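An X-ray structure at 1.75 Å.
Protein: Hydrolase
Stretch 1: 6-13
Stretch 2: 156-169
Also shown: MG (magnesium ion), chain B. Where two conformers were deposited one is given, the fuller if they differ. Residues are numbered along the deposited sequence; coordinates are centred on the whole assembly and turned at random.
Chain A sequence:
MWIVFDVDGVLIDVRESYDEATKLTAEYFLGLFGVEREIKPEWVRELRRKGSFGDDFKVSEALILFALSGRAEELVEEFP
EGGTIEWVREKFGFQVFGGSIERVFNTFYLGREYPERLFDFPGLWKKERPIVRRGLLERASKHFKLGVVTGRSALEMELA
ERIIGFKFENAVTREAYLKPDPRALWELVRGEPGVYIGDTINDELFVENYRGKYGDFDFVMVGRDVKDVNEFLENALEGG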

# COMPACT_ATOMS: atom_id res chain seq x y z
N ASP A 6 -2.92 9.15 5.25
CA ASP A 6 -2.58 7.89 4.59
C ASP A 6 -2.94 6.76 5.57
O ASP A 6 -3.03 6.99 6.78
CB ASP A 6 -1.06 7.88 4.27
CG ASP A 6 -0.59 6.61 3.53
OD1 ASP A 6 -1.29 6.08 2.65
OD2 ASP A 6 0.52 6.15 3.87
N VAL A 7 -3.12 5.55 5.06
CA VAL A 7 -3.39 4.40 5.91
C VAL A 7 -2.08 3.66 6.16
O VAL A 7 -1.64 3.61 7.30
CB VAL A 7 -4.44 3.50 5.30
CG1 VAL A 7 -4.68 2.25 6.13
CG2 VAL A 7 -5.73 4.25 5.13
N ASP A 8 -1.46 3.13 5.13
CA ASP A 8 -0.32 2.18 5.34
C ASP A 8 0.95 2.92 5.74
O ASP A 8 1.42 3.77 5.01
CB ASP A 8 -0.07 1.37 4.04
CG ASP A 8 -1.23 0.38 3.68
OD1 ASP A 8 -2.23 0.22 4.43
OD2 ASP A 8 -1.13 -0.29 2.62
N GLY A 9 1.53 2.56 6.88
CA GLY A 9 2.70 3.21 7.42
C GLY A 9 2.34 4.39 8.34
O GLY A 9 3.25 4.97 8.93
N VAL A 10 1.04 4.79 8.41
CA VAL A 10 0.59 5.90 9.24
C VAL A 10 -0.43 5.39 10.26
O VAL A 10 -0.17 5.42 11.47
CB VAL A 10 -0.03 7.04 8.38
CG1 VAL A 10 -0.70 8.08 9.26
CG2 VAL A 10 1.04 7.69 7.50
N LEU A 11 -1.63 4.97 9.82
CA LEU A 11 -2.62 4.37 10.74
C LEU A 11 -2.36 2.90 11.04
O LEU A 11 -2.73 2.44 12.12
CB LEU A 11 -4.04 4.51 10.20
CG LEU A 11 -4.42 5.96 9.86
CD1 LEU A 11 -5.81 6.07 9.20
CD2 LEU A 11 -4.35 6.88 11.06
N ILE A 12 -1.83 2.16 10.05
CA ILE A 12 -1.66 0.70 10.13
C ILE A 12 -0.23 0.34 9.75
O ILE A 12 0.32 0.85 8.72
CB ILE A 12 -2.62 -0.03 9.15
CG1 ILE A 12 -4.06 0.14 9.67
CG2 ILE A 12 -2.32 -1.52 9.08
CD1 ILE A 12 -5.13 -0.34 8.72
N ASP A 13 0.39 -0.52 10.56
CA ASP A 13 1.69 -1.11 10.25
C ASP A 13 1.35 -2.36 9.45
O ASP A 13 0.77 -3.32 10.01
CB ASP A 13 2.42 -1.49 11.53
CG ASP A 13 3.75 -2.20 11.30
OD1 ASP A 13 4.16 -2.58 10.19
OD2 ASP A 13 4.42 -2.38 12.32
N GLU A 156 -10.44 -3.21 0.80
CA GLU A 156 -9.24 -3.14 1.65
C GLU A 156 -9.36 -2.04 2.73
O GLU A 156 -8.73 -2.13 3.79
CB GLU A 156 -8.00 -2.90 0.80
CG GLU A 156 -7.55 -4.14 0.06
CD GLU A 156 -6.51 -3.81 -0.97
OE1 GLU A 156 -6.37 -2.62 -1.39
OE2 GLU A 156 -5.78 -4.75 -1.27
N MET A 157 -10.13 -1.01 2.41
CA MET A 157 -10.39 0.06 3.33
C MET A 157 -11.35 -0.41 4.48
O MET A 157 -11.14 -0.07 5.66
CB MET A 157 -10.95 1.29 2.57
CG MET A 157 -10.97 2.57 3.37
SD MET A 157 -9.39 3.04 4.24
CE MET A 157 -10.11 3.76 5.66
N GLU A 158 -12.36 -1.21 4.13
CA GLU A 158 -13.18 -1.86 5.15
C GLU A 158 -12.32 -2.72 6.09
O GLU A 158 -12.51 -2.67 7.31
CB GLU A 158 -14.28 -2.72 4.51
CG GLU A 158 -15.40 -3.10 5.47
CD GLU A 158 -15.13 -4.37 6.23
OE1 GLU A 158 -14.55 -5.30 5.62
OE2 GLU A 158 -15.49 -4.46 7.43
N LEU A 159 -11.38 -3.48 5.53
CA LEU A 159 -10.41 -4.24 6.36
C LEU A 159 -9.58 -3.33 7.30
O LEU A 159 -9.38 -3.66 8.48
CB LEU A 159 -9.44 -5.09 5.51
CG LEU A 159 -10.07 -6.12 4.54
CD1 LEU A 159 -8.98 -6.80 3.73
CD2 LEU A 159 -10.92 -7.11 5.31
N ALA A 160 -9.08 -2.22 6.76
CA ALA A 160 -8.36 -1.26 7.57
C ALA A 160 -9.20 -0.73 8.75
O ALA A 160 -8.70 -0.64 9.85
CB ALA A 160 -7.90 -0.11 6.72
N GLU A 161 -10.46 -0.36 8.47
CA GLU A 161 -11.38 -0.01 9.53
C GLU A 161 -11.57 -1.07 10.62
O GLU A 161 -11.72 -0.73 11.79
CB GLU A 161 -12.73 0.36 8.96
CG GLU A 161 -12.62 1.62 8.16
CD GLU A 161 -13.89 1.92 7.39
OE1 GLU A 161 -14.65 0.99 7.06
OE2 GLU A 161 -14.13 3.11 7.16
N ARG A 162 -11.50 -2.35 10.26
CA ARG A 162 -11.49 -3.42 11.25
C ARG A 162 -10.24 -3.42 12.08
O ARG A 162 -10.28 -3.57 13.31
CB ARG A 162 -11.64 -4.79 10.59
CG ARG A 162 -13.00 -4.95 9.88
CD ARG A 162 -13.04 -6.39 9.39
NE ARG A 162 -13.88 -6.57 8.23
CZ ARG A 162 -13.88 -7.70 7.52
NH1 ARG A 162 -13.20 -8.76 7.91
NH2 ARG A 162 -14.61 -7.78 6.48
N ILE A 163 -9.11 -3.24 11.43
CA ILE A 163 -7.81 -3.28 12.12
C ILE A 163 -7.70 -2.12 13.12
O ILE A 163 -7.21 -2.29 14.20
CB ILE A 163 -6.64 -3.25 11.10
CG1 ILE A 163 -6.61 -4.56 10.31
CG2 ILE A 163 -5.27 -3.06 11.77
CD1 ILE A 163 -5.93 -4.47 8.99
N ILE A 164 -8.13 -0.93 12.67
CA ILE A 164 -8.05 0.31 13.43
C ILE A 164 -9.10 0.37 14.53
O ILE A 164 -8.81 0.79 15.64
CB ILE A 164 -8.20 1.54 12.49
CG1 ILE A 164 -6.99 1.61 11.56
CG2 ILE A 164 -8.35 2.85 13.27
CD1 ILE A 164 -7.18 2.41 10.30
N GLY A 165 -10.31 -0.08 14.23
CA GLY A 165 -11.43 0.04 15.11
C GLY A 165 -12.06 1.41 15.01
O GLY A 165 -12.52 1.98 16.02
N PHE A 166 -12.08 1.95 13.80
CA PHE A 166 -12.70 3.25 13.54
C PHE A 166 -13.11 3.31 12.10
O PHE A 166 -12.39 2.84 11.22
CB PHE A 166 -11.73 4.38 13.89
CG PHE A 166 -12.33 5.77 13.77
CD1 PHE A 166 -12.96 6.36 14.86
CD2 PHE A 166 -12.19 6.51 12.62
CE1 PHE A 166 -13.49 7.64 14.76
CE2 PHE A 166 -12.71 7.80 12.51
CZ PHE A 166 -13.36 8.36 13.58
N LYS A 167 -14.27 3.89 11.85
CA LYS A 167 -14.84 3.98 10.50
C LYS A 167 -14.56 5.39 9.90
O LYS A 167 -14.75 6.38 10.59
CB LYS A 167 -16.36 3.71 10.60
CG LYS A 167 -17.02 3.17 9.34
CD LYS A 167 -17.97 2.02 9.65
N PHE A 168 -14.12 5.48 8.67
CA PHE A 168 -13.91 6.79 8.04
C PHE A 168 -15.00 7.04 7.00
O PHE A 168 -14.99 6.45 5.93
CB PHE A 168 -12.55 6.86 7.35
CG PHE A 168 -11.39 6.89 8.31
CD1 PHE A 168 -10.94 8.10 8.82
CD2 PHE A 168 -10.82 5.74 8.75
CE1 PHE A 168 -9.88 8.15 9.70
CE2 PHE A 168 -9.77 5.78 9.62
CZ PHE A 168 -9.28 6.99 10.09
N GLU A 169 -15.84 8.02 7.30
CA GLU A 169 -16.89 8.42 6.35
C GLU A 169 -16.40 9.17 5.14
O GLU A 169 -17.02 9.11 4.08
CB GLU A 169 -17.96 9.21 7.10
CG GLU A 169 -18.64 8.31 8.17
CD GLU A 169 -19.01 6.88 7.67
OE1 GLU A 169 -19.70 6.73 6.61
OE2 GLU A 169 -18.59 5.89 8.31
MG MG B . 1.93 4.98 3.32
O HOH W 1 0.78 3.97 2.04
O HOH W 2 3.39 3.63 3.14
O HOH W 3 2.55 6.32 1.82

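The most unusual feature of this contact is its division of chemistry: a magnesium-binding segment meets the helical stretch through apolar side chains alone, with no hydrogen bond crossing between them. The metal takes Asp 6 OD2 at 1.9 Å and Asp 8 O at 2.1 Å, together with three waters and one atom from elsewhere in the structure. Asp 6 OD2 and Asp 8 O lie 2.8 Å apart because both are ligands of the ion. Neither residue has any surface covered by the helical stretch; the 296 Å² buried between the two stretches, both sides summed, comes from other residues.

Val 7, Leu 11 and Ile 12 supply the first stretch's side, and all three direct CA-to-CB toward the helical stretch. Backbone hydrogen bonds tie this segment together: Val 7 O accepts from Val 10 N (3.1 Å), from Ile 12 N (3.1 Å) and, weakly, from Leu 11 N (2.9 Å).

Ile 12 is the most heavily covered, at 75 Å². Its CD1 approaches Ala 160 CB to 3.4 Å, a meeting of two methyl groups and the tightest approach across the contact. Its CG1 lies 3.8 Å from Ile 164 CG1 and 4.0 Å from Ile 163 CG2. Val 7 also reaches Ala 160, with CG1 4.0 Å from Ala 160 CB, while Val 7 CG2 stands 4.0 Å from Met 157 SD. The CA-to-CB bond of Met 157 points sideways, but the end of its side chain comes nearer.

Leu 11 extends the packing beyond the helix: its CB is 3.8 Å from Ile 164 CD1, and its CD1 meets Phe 168 CZ at 3.7 Å, obliquely to the ring. Phe 168 is itself tethered to the helix by Phe 168 N donating to Glu 161 OE2 (2.8 Å, 163°).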